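PDB 4R3L: uncharacterized N-acetyltransferase SSO0209 from Sulfolobus solfataricus P2, which transfers the acetyl group of acetyl-CoA to the free alpha-amino group at protein N-termini, preferring those that begin with serine. Local coordinates for residues N16-I22 with L46-L51. Residues are numbered along the deposited sequence; the frame is centred on the assembly and turned at random.
Sequences NARMDDI and LKEYGL
L46 is the knob of this contact. Its CA-to-CB bond points toward 16-22, and chi1 t with chi2 p places its two methyls in a hollow with the A17-M19 backbone as floor and A17 CB, M19 SD and I22 CD1 as sides. L46 CD1 lies 3.9 Å from A17 CB and 3.4 Å from A17 O; L46 CD2 lies 3.5 Å from R18 C, 3.8 Å from M19 SD and 4.1 Å from I22 CD1. The hollow lies where the chain, extended through N16-R18 (psi 143-163°), turns at M19-D21 into helical phi/psi; D21 OD2 accepts from R18 N (2.7 Å) and D21 N donates to R18 O (2.8 Å). The turn into helix 22-32 here meets the C-terminal part of helix 39-49, beside 13-16, an edge strand of the mixed GNAT sheet. M19, m at all three chi angles, brings SD 3.9 Å from K47 NZ. G50-L51 form a 3-10 segment; CA atoms are 6.7 Å apart for N16-L51 and 7.1 Å for A17-G50. N16 ND2 bridges this gap by weak hydrogen bonds to L51 O (3.0 Å) and G50 O (3.2 Å), and one water donates to A17 O (2.9 Å) and G50 O (2.5 Å).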
# COMPACT_ATOMS: atom_id res chain seq x y z
N ASN A 16 -6.56 -12.76 -1.66
CA ASN A 16 -6.36 -11.89 -2.82
C ASN A 16 -7.67 -11.21 -3.24
O ASN A 16 -8.77 -11.79 -3.14
CB ASN A 16 -5.74 -12.68 -3.97
CG ASN A 16 -4.28 -13.00 -3.73
OD1 ASN A 16 -3.93 -14.09 -3.29
ND2 ASN A 16 -3.42 -12.03 -4.00
N ALA A 17 -7.55 -9.95 -3.66
CA ALA A 17 -8.70 -9.23 -4.16
C ALA A 17 -9.23 -9.85 -5.45
O ALA A 17 -8.46 -10.41 -6.23
CB ALA A 17 -8.34 -7.76 -4.39
N ARG A 18 -10.53 -9.70 -5.67
CA ARG A 18 -11.20 -10.15 -6.90
C ARG A 18 -12.01 -9.00 -7.48
O ARG A 18 -12.32 -8.05 -6.76
CB ARG A 18 -12.10 -11.36 -6.61
CG ARG A 18 -11.36 -12.53 -5.95
CD ARG A 18 -12.33 -13.66 -5.57
NE ARG A 18 -13.50 -13.15 -4.84
CZ ARG A 18 -14.59 -13.86 -4.60
NH1 ARG A 18 -14.68 -15.12 -5.02
NH2 ARG A 18 -15.61 -13.32 -3.93
N MET A 19 -12.39 -9.10 -8.75
CA MET A 19 -13.13 -8.01 -9.40
C MET A 19 -14.36 -7.59 -8.61
O MET A 19 -14.67 -6.41 -8.51
CB MET A 19 -13.54 -8.41 -10.82
CG MET A 19 -12.38 -8.39 -11.79
SD MET A 19 -11.80 -6.72 -12.13
CE MET A 19 -13.24 -6.05 -12.99
N ASP A 20 -15.05 -8.56 -8.03
CA ASP A 20 -16.27 -8.29 -7.28
C ASP A 20 -16.03 -7.58 -5.95
O ASP A 20 -16.98 -7.15 -5.31
CB ASP A 20 -17.04 -9.59 -7.05
CG ASP A 20 -17.72 -10.09 -8.33
OD1 ASP A 20 -17.52 -9.47 -9.40
OD2 ASP A 20 -18.44 -11.11 -8.27
N ASP A 21 -14.76 -7.44 -5.55
CA ASP A 21 -14.42 -6.66 -4.36
C ASP A 21 -14.33 -5.15 -4.61
O ASP A 21 -14.37 -4.38 -3.65
CB ASP A 21 -13.08 -7.10 -3.76
CG ASP A 21 -13.09 -8.53 -3.29
OD1 ASP A 21 -14.11 -8.97 -2.70
OD2 ASP A 21 -12.06 -9.21 -3.49
N ILE A 22 -14.17 -4.75 -5.86
CA ILE A 22 -13.81 -3.36 -6.18
C ILE A 22 -14.81 -2.35 -5.64
O ILE A 22 -14.40 -1.30 -5.14
CB ILE A 22 -13.66 -3.15 -7.70
CG1 ILE A 22 -12.63 -4.13 -8.28
CG2 ILE A 22 -13.25 -1.72 -8.01
CD1 ILE A 22 -11.25 -3.89 -7.83
N LEU A 46 -5.54 -4.42 -10.21
CA LEU A 46 -5.90 -5.80 -9.91
C LEU A 46 -5.45 -6.72 -11.06
O LEU A 46 -4.87 -7.76 -10.82
CB LEU A 46 -7.40 -5.93 -9.65
CG LEU A 46 -7.91 -7.35 -9.37
CD1 LEU A 46 -7.23 -7.92 -8.15
CD2 LEU A 46 -9.42 -7.35 -9.19
N LYS A 47 -5.68 -6.31 -12.31
CA LYS A 47 -5.29 -7.17 -13.42
C LYS A 47 -3.78 -7.26 -13.63
O LYS A 47 -3.27 -8.31 -14.02
CB LYS A 47 -5.99 -6.70 -14.71
CG LYS A 47 -7.50 -6.81 -14.56
CD LYS A 47 -8.24 -6.84 -15.88
CE LYS A 47 -9.74 -7.05 -15.63
NZ LYS A 47 -10.07 -8.44 -15.17
N GLU A 48 -3.05 -6.18 -13.38
CA GLU A 48 -1.61 -6.19 -13.62
C GLU A 48 -0.78 -6.72 -12.43
O GLU A 48 0.27 -7.33 -12.64
CB GLU A 48 -1.14 -4.78 -13.97
CG GLU A 48 -1.78 -4.22 -15.25
CD GLU A 48 -1.37 -2.78 -15.54
OE1 GLU A 48 -0.78 -2.14 -14.65
OE2 GLU A 48 -1.65 -2.30 -16.65
N TYR A 49 -1.23 -6.48 -11.20
CA TYR A 49 -0.41 -6.79 -10.02
C TYR A 49 -1.22 -7.53 -8.96
O TYR A 49 -0.97 -7.39 -7.75
CB TYR A 49 0.17 -5.52 -9.39
CG TYR A 49 0.60 -4.45 -10.39
CD1 TYR A 49 1.71 -4.63 -11.18
CD2 TYR A 49 -0.12 -3.26 -10.51
CE1 TYR A 49 2.11 -3.66 -12.09
CE2 TYR A 49 0.27 -2.29 -11.42
CZ TYR A 49 1.39 -2.50 -12.20
OH TYR A 49 1.80 -1.53 -13.10
N GLY A 50 -2.18 -8.32 -9.42
CA GLY A 50 -3.17 -8.92 -8.55
C GLY A 50 -2.64 -9.85 -7.48
O GLY A 50 -3.26 -10.00 -6.44
N LEU A 51 -1.49 -10.47 -7.72
CA LEU A 51 -0.96 -11.43 -6.75
C LEU A 51 -0.55 -10.75 -5.45
O LEU A 51 -0.48 -11.40 -4.39
CB LEU A 51 0.23 -12.18 -7.33
CG LEU A 51 -0.18 -13.07 -8.51
CD1 LEU A 51 1.02 -13.68 -9.17
CD2 LEU A 51 -1.14 -14.14 -8.02
O HOH W 1 -5.67 -10.60 -6.84